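Local coordinates for hypothetical protein PH1789 (PDB 1WR2), which is of unknown function but belongs to the ATP-grasp superfamily, whose members are built from alpha/beta domains with antiparallel sheets, at residues Gln27-Tyr32 against Lys209-Asn214; His134-Gly139 against Leu195-Leu200; Val191-Lys196 against Ala225-Ser230. One frame throughout, in Å; residues are numbered along the deposited sequence.

All three contacts lie on the six-stranded antiparallel sheet of the ATP-grasp domain and on the helices that cover it. Contact 1 sets helix 22-30 on strand 208-218; contact 2 sets helix 187-203 on strand 133-140; contact 3 sets the same helix on strand 225-234. Their centres are only about 9 to 10 Å apart. Contacts 2 and 3 share L195 and K196, and L29 of contact 1 touches L200 of contact 2, so the two helices meet over the sheet. Along the chain, contact 2 falls between the two segments of contact 1, whereas contacts 1 and 3 alternate. N-terminal and C-terminal parts are thereby gathered into one buried layer.

Contact 1: Gln27-Tyr32 against Lys209-Asn214; sequences QVLKAY and KEMDLN
L29 drops from helix 22-30 onto strand 208-218 and puts its two methyls against two residues of the strand, M211 and L213. CD2 of L29 meets CE of M211 at 3.6 Å, while CD1 of L29 reaches CD2 of L213 at 3.7 Å. CD2 of L29 is also 3.8 Å from CD2 of L213, so both methyls of L29 touch that one leucine methyl. In both pairs the side chains run past one another in opposite senses. M211 gets there by a bend: its chi3 of -81° turns CE out of line with the extended stem and over to L29. L213 does not aim its CB at the helix; the end of its side chain comes nearer and delivers CD2. All three residues are buried, and L200 of helix 187-203 also touches L29.

Away from L29 the segments are looser: K30 is exposed on the helix, and K209 is exposed where the chain turns a corner into the strand. NZ of K209 makes a salt bridge with OE1 of E210 whose hydrogen bond is weak, at 3.3 Å, while the other carboxylate oxygen, OE2, pairs with R231 on the neighbouring strand. At this same end K209 and E210 both face I233 in a classic beta bulge. Beyond it, M211 and the end of L213 form the oily surface under L29: a helix laid on one face of an antiparallel sheet, the two-layer alpha/beta arrangement of an ATP-grasp domain.

Contact 2: His134-Gly139 against Leu195-Leu200; sequences HAIMFG and LKVSKL
I136 and V197 carry the contact between strand 133-140 and helix 187-203, and their side-chain meeting is apolar. CD1 of I136 rests 3.7 Å from CG1 of V197 and 3.8 Å from CB of V197, so the end of the isoleucine leans on the branch point of the valine as well as on one methyl. The two side chains cross at a slant. With chi1 at -176°, the CG1 arm of I136 swings opposite its own backbone nitrogen and carries CD1 out to the helix. V197 in turn reaches V126 and L213 on other strands of the sheet.

The helix main chain is touched too. CD1 of I136 lies 4.2 Å from N of S198. One turn earlier, O of L194 comes within 3.5 Å of CD1 of I136.

Two polar side chains near this point tie their elements elsewhere. S198 is buried, and its OG is hydrogen-bonded to the backbone N of I158. NE2 of H134 bonds to the carbonyl of I208, at the start of strand 208-218. The salt bridge from NZ of K199 to D203, by contrast, is internal to the helix.

Backbone hydrogen bonds hold the strand in place: A135 and M137 pair with T127 and G125, and I136 and F138 with R154 and T152. H134, I136 and F138 all touch the covering helix. The result is an inner strand, 133-140, antiparallel to 120-129 and 152-155 beside it and roofed by helix 187-203.

Contact 3: Val191-Lys196 against Ala225-Ser230; sequences VDMLLK and AVIVDS
M193 meets A225 and I227 without any flat group between them; the flat groups of the two segments are the carboxylates of D192 and D229, and each is gripped through one oxygen. The setting is the two-layer alpha/beta fold of the ATP-grasp domain, with helix 187-203 packed on one face of the antiparallel sheet. D192 receives NZ of K196 on OD2 at 2.8 Å, through the syn lone pair, in a salt bridge that spans one turn of the helix. D229 uses the anti lone pair of OD1 for a local bond to the backbone N of the next residue, S230; at 2.6 Å and an N-H...O angle of 131° it is short and bent. The other oxygen of D229, OD2, forms a salt bridge with K71.

From the helix M193 reaches strand 225-234 and touches V216 of the intervening strand 208-218. Its chain starts with CG opposite the carbonyl carbon (chi1 -84°), runs extended, then bends at chi3 (-80°), which brings the terminal methyl to A225. I227 stands two residues further along the same strand, so both residues turn their CB atoms to the helix while V226 between them points the other way. I227 adds the looser half of the contact, CG1 of I227 lying 4.3 Å from SD of M193, and it also packs on L213 and L34. After I227 the strand is interrupted by V228 and D229, and it resumes at S230, whose OG bonds to the carbonyl of D212.

M193 and I227 are buried and A225 partly exposed, yet the closest approach is at the alanine: CE of M193 presses on CB of A225 at 3.5 Å, a little inside the usual distance for two methyls.

Contact 1: Gln27-Tyr32 against Lys209-Asn214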
loop_
_atom_site.group_PDB
_atom_site.type_symbol
_atom_site.label_atom_id
_atom_site.label_comp_id
_atom_site.label_asym_id
_atom_site.label_seq_id
_atom_site.Cartn_x
_atom_site.Cartn_y
_atom_site.Cartn_z
ATOM N N GLN A 27 8.349 -1.974 -2.616
ATOM C CA GLN A 27 9.447 -2.738 -3.189
ATOM C C GLN A 27 9.305 -4.169 -2.670
ATOM O O GLN A 27 9.520 -5.129 -3.402
ATOM C CB GLN A 27 10.791 -2.156 -2.751
ATOM C CG GLN A 27 11.220 -0.916 -3.528
ATOM C CD GLN A 27 12.472 -0.280 -2.951
ATOM O OE1 GLN A 27 12.409 0.473 -1.976
ATOM N NE2 GLN A 27 13.620 -0.597 -3.536
ATOM N N VAL A 28 8.944 -4.308 -1.397
ATOM C CA VAL A 28 8.762 -5.636 -0.821
ATOM C C VAL A 28 7.596 -6.323 -1.534
ATOM O O VAL A 28 7.676 -7.497 -1.904
ATOM C CB VAL A 28 8.453 -5.555 0.685
ATOM C CG1 VAL A 28 8.133 -6.942 1.228
ATOM C CG2 VAL A 28 9.640 -4.960 1.425
ATOM N N LEU A 29 6.518 -5.575 -1.739
ATOM C CA LEU A 29 5.341 -6.108 -2.398
ATOM C C LEU A 29 5.639 -6.557 -3.826
ATOM O O LEU A 29 5.267 -7.664 -4.218
ATOM C CB LEU A 29 4.212 -5.073 -2.383
ATOM C CG LEU A 29 3.782 -4.581 -0.987
ATOM C CD1 LEU A 29 2.579 -3.655 -1.120
ATOM C CD2 LEU A 29 3.423 -5.757 -0.101
ATOM N N LYS A 30 6.317 -5.713 -4.599
ATOM C CA LYS A 30 6.653 -6.063 -5.975
ATOM C C LYS A 30 7.528 -7.314 -6.056
ATOM O O LYS A 30 7.382 -8.122 -6.974
ATOM C CB LYS A 30 7.364 -4.894 -6.671
ATOM C CG LYS A 30 6.446 -3.727 -7.007
ATOM C CD LYS A 30 7.147 -2.656 -7.840
ATOM C CE LYS A 30 8.260 -1.978 -7.067
ATOM N NZ LYS A 30 8.864 -0.878 -7.866
ATOM N N ALA A 31 8.432 -7.470 -5.093
ATOM C CA ALA A 31 9.333 -8.614 -5.060
ATOM C C ALA A 31 8.556 -9.924 -5.007
ATOM O O ALA A 31 9.103 -10.994 -5.289
ATOM C CB ALA A 31 10.265 -8.509 -3.857
ATOM N N TYR A 32 7.276 -9.834 -4.639
ATOM C CA TYR A 32 6.420 -11.010 -4.557
ATOM C C TYR A 32 5.336 -11.000 -5.634
ATOM O O TYR A 32 4.344 -11.724 -5.553
ATOM C CB TYR A 32 5.813 -11.116 -3.153
ATOM C CG TYR A 32 6.742 -11.792 -2.165
ATOM C CD1 TYR A 32 6.648 -13.160 -1.919
ATOM C CD2 TYR A 32 7.751 -11.078 -1.521
ATOM C CE1 TYR A 32 7.541 -13.801 -1.057
ATOM C CE2 TYR A 32 8.648 -11.710 -0.660
ATOM C CZ TYR A 32 8.533 -13.074 -0.436
ATOM O OH TYR A 32 9.406 -13.705 0.416
ATOM N N LYS A 209 6.358 -7.385 11.464
ATOM C CA LYS A 209 5.492 -7.406 12.639
ATOM C C LYS A 209 4.055 -7.294 12.132
ATOM O O LYS A 209 3.193 -8.108 12.476
ATOM C CB LYS A 209 5.818 -6.225 13.551
ATOM C CG LYS A 209 4.969 -6.125 14.806
ATOM C CD LYS A 209 5.413 -4.924 15.648
ATOM C CE LYS A 209 4.644 -4.819 16.961
ATOM N NZ LYS A 209 3.198 -4.563 16.730
ATOM N N GLU A 210 3.806 -6.277 11.310
ATOM C CA GLU A 210 2.480 -6.066 10.743
ATOM C C GLU A 210 2.542 -5.276 9.442
ATOM O O GLU A 210 3.550 -4.651 9.125
ATOM C CB GLU A 210 1.568 -5.361 11.756
ATOM C CG GLU A 210 2.171 -4.130 12.402
ATOM C CD GLU A 210 1.280 -3.543 13.475
ATOM O OE1 GLU A 210 0.890 -4.282 14.406
ATOM O OE2 GLU A 210 0.973 -2.339 13.392
ATOM N N MET A 211 1.461 -5.321 8.676
ATOM C CA MET A 211 1.426 -4.592 7.421
ATOM C C MET A 211 0.014 -4.557 6.867
ATOM O O MET A 211 -0.906 -5.169 7.405
ATOM C CB MET A 211 2.343 -5.271 6.396
ATOM C CG MET A 211 1.812 -6.618 5.907
ATOM S SD MET A 211 2.959 -7.551 4.870
ATOM C CE MET A 211 2.736 -6.783 3.302
ATOM N N ASP A 212 -0.151 -3.822 5.784
ATOM C CA ASP A 212 -1.434 -3.769 5.123
ATOM C C ASP A 212 -1.253 -3.200 3.743
ATOM O O ASP A 212 -0.203 -2.640 3.416
ATOM C CB ASP A 212 -2.452 -2.939 5.912
ATOM C CG ASP A 212 -2.063 -1.486 6.025
ATOM O OD1 ASP A 212 -1.857 -0.832 4.978
ATOM O OD2 ASP A 212 -1.970 -0.998 7.168
ATOM N N LEU A 213 -2.273 -3.415 2.924
ATOM C CA LEU A 213 -2.315 -2.909 1.570
ATOM C C LEU A 213 -3.604 -2.120 1.691
ATOM O O LEU A 213 -4.678 -2.708 1.814
ATOM C CB LEU A 213 -2.488 -4.046 0.566
ATOM C CG LEU A 213 -1.642 -5.317 0.650
ATOM C CD1 LEU A 213 -1.746 -6.016 -0.688
ATOM C CD2 LEU A 213 -0.194 -5.017 0.976
ATOM N N ASN A 214 -3.492 -0.794 1.678
ATOM C CA ASN A 214 -4.652 0.068 1.853
ATOM C C ASN A 214 -4.321 1.471 1.357
ATOM O O ASN A 214 -3.464 2.150 1.924
ATOM C CB ASN A 214 -5.014 0.091 3.340
ATOM C CG ASN A 214 -6.218 0.975 3.651
ATOM O OD1 ASN A 214 -6.833 1.546 2.760
ATOM N ND2 ASN A 214 -6.554 1.081 4.930
#

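Contact 2: His134-Gly139 against Leu195-Leu200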
loop_
_atom_site.group_PDB
_atom_site.type_symbol
_atom_site.label_atom_id
_atom_site.label_comp_id
_atom_site.label_asym_id
_atom_site.label_seq_id
_atom_site.Cartn_x
_atom_site.Cartn_y
_atom_site.Cartn_z
ATOM N N HIS A 134 1.229 -14.878 12.717
ATOM C CA HIS A 134 0.642 -13.933 11.772
ATOM C C HIS A 134 -0.729 -14.322 11.251
ATOM O O HIS A 134 -1.025 -15.494 11.020
ATOM C CB HIS A 134 1.566 -13.706 10.566
ATOM C CG HIS A 134 2.828 -12.974 10.899
ATOM N ND1 HIS A 134 3.979 -13.616 11.303
ATOM C CD2 HIS A 134 3.113 -11.649 10.905
ATOM C CE1 HIS A 134 4.920 -12.719 11.541
ATOM N NE2 HIS A 134 4.421 -11.518 11.307
ATOM N N ALA A 135 -1.565 -13.308 11.063
ATOM C CA ALA A 135 -2.901 -13.504 10.542
ATOM C C ALA A 135 -3.121 -12.492 9.434
ATOM O O ALA A 135 -2.621 -11.362 9.495
ATOM C CB ALA A 135 -3.926 -13.322 11.645
ATOM N N ILE A 136 -3.858 -12.910 8.414
ATOM C CA ILE A 136 -4.168 -12.058 7.294
ATOM C C ILE A 136 -5.666 -11.735 7.367
ATOM O O ILE A 136 -6.486 -12.607 7.657
ATOM C CB ILE A 136 -3.811 -12.762 5.968
ATOM C CG1 ILE A 136 -4.041 -11.813 4.789
ATOM C CG2 ILE A 136 -4.623 -14.052 5.827
ATOM C CD1 ILE A 136 -3.342 -12.265 3.513
ATOM N N MET A 137 -6.001 -10.470 7.130
ATOM C CA MET A 137 -7.384 -9.984 7.187
ATOM C C MET A 137 -7.832 -9.414 5.850
ATOM O O MET A 137 -7.025 -8.889 5.075
ATOM C CB MET A 137 -7.521 -8.863 8.232
ATOM C CG MET A 137 -7.520 -9.283 9.697
ATOM S SD MET A 137 -5.997 -10.072 10.281
ATOM C CE MET A 137 -4.905 -8.656 10.551
ATOM N N PHE A 138 -9.134 -9.489 5.606
ATOM C CA PHE A 138 -9.727 -8.962 4.388
ATOM C C PHE A 138 -11.067 -8.323 4.712
ATOM O O PHE A 138 -11.809 -8.818 5.559
ATOM C CB PHE A 138 -9.959 -10.065 3.359
ATOM C CG PHE A 138 -10.741 -9.606 2.166
ATOM C CD1 PHE A 138 -10.156 -8.776 1.213
ATOM C CD2 PHE A 138 -12.083 -9.957 2.023
ATOM C CE1 PHE A 138 -10.889 -8.298 0.139
ATOM C CE2 PHE A 138 -12.830 -9.484 0.946
ATOM C CZ PHE A 138 -12.234 -8.652 0.002
ATOM N N GLY A 139 -11.370 -7.227 4.027
ATOM C CA GLY A 139 -12.632 -6.539 4.224
ATOM C C GLY A 139 -12.685 -5.374 3.255
ATOM O O GLY A 139 -11.659 -5.018 2.673
ATOM N N LEU A 195 -3.094 -14.735 -1.450
ATOM C CA LEU A 195 -2.109 -15.820 -1.447
ATOM C C LEU A 195 -0.687 -15.275 -1.527
ATOM O O LEU A 195 0.219 -15.794 -0.883
ATOM C CB LEU A 195 -2.369 -16.796 -2.605
ATOM C CG LEU A 195 -3.665 -17.618 -2.546
ATOM C CD1 LEU A 195 -3.746 -18.498 -3.784
ATOM C CD2 LEU A 195 -3.704 -18.481 -1.281
ATOM N N LYS A 196 -0.489 -14.229 -2.321
ATOM C CA LYS A 196 0.831 -13.632 -2.438
ATOM C C LYS A 196 1.227 -12.963 -1.123
ATOM O O LYS A 196 2.373 -13.063 -0.690
ATOM C CB LYS A 196 0.864 -12.638 -3.608
ATOM C CG LYS A 196 0.978 -13.340 -4.972
ATOM C CD LYS A 196 0.921 -12.376 -6.150
ATOM C CE LYS A 196 1.256 -13.114 -7.450
ATOM N NZ LYS A 196 0.709 -12.426 -8.649
ATOM N N VAL A 197 0.291 -12.284 -0.469
ATOM C CA VAL A 197 0.634 -11.668 0.812
ATOM C C VAL A 197 0.952 -12.750 1.831
ATOM O O VAL A 197 1.875 -12.612 2.638
ATOM C CB VAL A 197 -0.524 -10.797 1.360
ATOM C CG1 VAL A 197 -0.226 -10.375 2.804
ATOM C CG2 VAL A 197 -0.699 -9.574 0.477
ATOM N N SER A 198 0.176 -13.830 1.795
ATOM C CA SER A 198 0.368 -14.951 2.708
ATOM C C SER A 198 1.779 -15.518 2.548
ATOM O O SER A 198 2.459 -15.801 3.529
ATOM C CB SER A 198 -0.677 -16.040 2.410
ATOM O OG SER A 198 -0.522 -17.171 3.245
ATOM N N LYS A 199 2.205 -15.673 1.298
ATOM C CA LYS A 199 3.529 -16.201 0.966
ATOM C C LYS A 199 4.607 -15.247 1.468
ATOM O O LYS A 199 5.561 -15.651 2.141
ATOM C CB LYS A 199 3.635 -16.377 -0.556
ATOM C CG LYS A 199 5.033 -16.674 -1.084
ATOM C CD LYS A 199 5.638 -17.917 -0.442
ATOM C CE LYS A 199 7.032 -18.195 -1.000
ATOM N NZ LYS A 199 7.703 -19.308 -0.281
ATOM N N LEU A 200 4.434 -13.974 1.140
ATOM C CA LEU A 200 5.359 -12.925 1.546
ATOM C C LEU A 200 5.537 -12.912 3.066
ATOM O O LEU A 200 6.663 -12.893 3.570
ATOM C CB LEU A 200 4.820 -11.568 1.054
ATOM C CG LEU A 200 5.593 -10.258 1.245
ATOM C CD1 LEU A 200 4.963 -9.204 0.363
ATOM C CD2 LEU A 200 5.575 -9.806 2.695
#

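Contact 3: Val191-Lys196 against Ala225-Ser230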
loop_
_atom_site.group_PDB
_atom_site.type_symbol
_atom_site.label_atom_id
_atom_site.label_comp_id
_atom_site.label_asym_id
_atom_site.label_seq_id
_atom_site.Cartn_x
_atom_site.Cartn_y
_atom_site.Cartn_z
ATOM N N VAL A 191 -8.177 -13.143 -4.656
ATOM C CA VAL A 191 -7.643 -14.403 -4.162
ATOM C C VAL A 191 -6.137 -14.475 -4.392
ATOM O O VAL A 191 -5.388 -14.944 -3.535
ATOM C CB VAL A 191 -8.317 -15.599 -4.869
ATOM C CG1 VAL A 191 -7.585 -16.882 -4.537
ATOM C CG2 VAL A 191 -9.774 -15.691 -4.446
ATOM N N ASP A 192 -5.695 -14.009 -5.556
ATOM C CA ASP A 192 -4.277 -14.026 -5.879
ATOM C C ASP A 192 -3.489 -13.107 -4.934
ATOM O O ASP A 192 -2.394 -13.463 -4.487
ATOM C CB ASP A 192 -4.058 -13.607 -7.336
ATOM C CG ASP A 192 -2.615 -13.792 -7.787
ATOM O OD1 ASP A 192 -2.104 -14.933 -7.713
ATOM O OD2 ASP A 192 -1.995 -12.797 -8.216
ATOM N N MET A 193 -4.042 -11.938 -4.617
ATOM C CA MET A 193 -3.353 -11.020 -3.708
ATOM C C MET A 193 -3.219 -11.609 -2.317
ATOM O O MET A 193 -2.163 -11.528 -1.699
ATOM C CB MET A 193 -4.082 -9.690 -3.610
ATOM C CG MET A 193 -3.730 -8.721 -4.713
ATOM S SD MET A 193 -4.396 -7.087 -4.358
ATOM C CE MET A 193 -6.100 -7.328 -4.878
ATOM N N LEU A 194 -4.294 -12.209 -1.820
ATOM C CA LEU A 194 -4.263 -12.815 -0.496
ATOM C C LEU A 194 -3.198 -13.913 -0.409
ATOM O O LEU A 194 -2.481 -14.017 0.590
ATOM C CB LEU A 194 -5.648 -13.385 -0.150
ATOM C CG LEU A 194 -6.746 -12.392 0.262
ATOM C CD1 LEU A 194 -8.104 -13.111 0.270
ATOM C CD2 LEU A 194 -6.419 -11.799 1.649
ATOM N N LEU A 195 -3.094 -14.735 -1.450
ATOM C CA LEU A 195 -2.109 -15.820 -1.447
ATOM C C LEU A 195 -0.687 -15.275 -1.527
ATOM O O LEU A 195 0.219 -15.794 -0.883
ATOM C CB LEU A 195 -2.369 -16.796 -2.605
ATOM C CG LEU A 195 -3.665 -17.618 -2.546
ATOM C CD1 LEU A 195 -3.746 -18.498 -3.784
ATOM C CD2 LEU A 195 -3.704 -18.481 -1.281
ATOM N N LYS A 196 -0.489 -14.229 -2.321
ATOM C CA LYS A 196 0.831 -13.632 -2.438
ATOM C C LYS A 196 1.227 -12.963 -1.123
ATOM O O LYS A 196 2.373 -13.063 -0.690
ATOM C CB LYS A 196 0.864 -12.638 -3.608
ATOM C CG LYS A 196 0.978 -13.340 -4.972
ATOM C CD LYS A 196 0.921 -12.376 -6.150
ATOM C CE LYS A 196 1.256 -13.114 -7.450
ATOM N NZ LYS A 196 0.709 -12.426 -8.649
ATOM N N ALA A 225 -6.532 -6.068 -10.221
ATOM C CA ALA A 225 -6.619 -5.058 -9.175
ATOM C C ALA A 225 -5.300 -4.302 -9.078
ATOM O O ALA A 225 -4.323 -4.657 -9.741
ATOM C CB ALA A 225 -6.937 -5.722 -7.846
ATOM N N VAL A 226 -5.269 -3.270 -8.240
ATOM C CA VAL A 226 -4.063 -2.473 -8.068
ATOM C C VAL A 226 -3.923 -1.958 -6.632
ATOM O O VAL A 226 -4.895 -1.523 -6.016
ATOM C CB VAL A 226 -4.054 -1.279 -9.058
ATOM C CG1 VAL A 226 -5.146 -0.284 -8.703
ATOM C CG2 VAL A 226 -2.693 -0.619 -9.066
ATOM N N ILE A 227 -2.707 -2.033 -6.102
ATOM C CA ILE A 227 -2.407 -1.575 -4.746
ATOM C C ILE A 227 -2.066 -0.086 -4.794
ATOM O O ILE A 227 -1.140 0.321 -5.490
ATOM C CB ILE A 227 -1.215 -2.353 -4.172
ATOM C CG1 ILE A 227 -1.577 -3.837 -4.068
ATOM C CG2 ILE A 227 -0.814 -1.783 -2.826
ATOM C CD1 ILE A 227 -0.382 -4.745 -3.820
ATOM N N VAL A 228 -2.808 0.723 -4.050
ATOM C CA VAL A 228 -2.583 2.160 -4.054
ATOM C C VAL A 228 -1.605 2.670 -3.004
ATOM O O VAL A 228 -0.818 3.582 -3.270
ATOM C CB VAL A 228 -3.926 2.904 -3.928
ATOM C CG1 VAL A 228 -3.711 4.409 -3.985
ATOM C CG2 VAL A 228 -4.853 2.454 -5.052
ATOM N N ASP A 229 -1.649 2.098 -1.810
ATOM C CA ASP A 229 -0.739 2.507 -0.743
ATOM C C ASP A 229 -0.485 1.259 0.088
ATOM O O ASP A 229 -1.245 0.293 0.001
ATOM C CB ASP A 229 -1.384 3.588 0.130
ATOM C CG ASP A 229 -0.363 4.397 0.917
ATOM O OD1 ASP A 229 0.723 3.868 1.222
ATOM O OD2 ASP A 229 -0.648 5.565 1.247
ATOM N N SER A 230 0.570 1.277 0.889
ATOM C CA SER A 230 0.912 0.134 1.727
ATOM C C SER A 230 1.830 0.553 2.865
ATOM O O SER A 230 2.608 1.501 2.737
ATOM C CB SER A 230 1.615 -0.947 0.900
ATOM O OG SER A 230 2.062 -2.024 1.713
#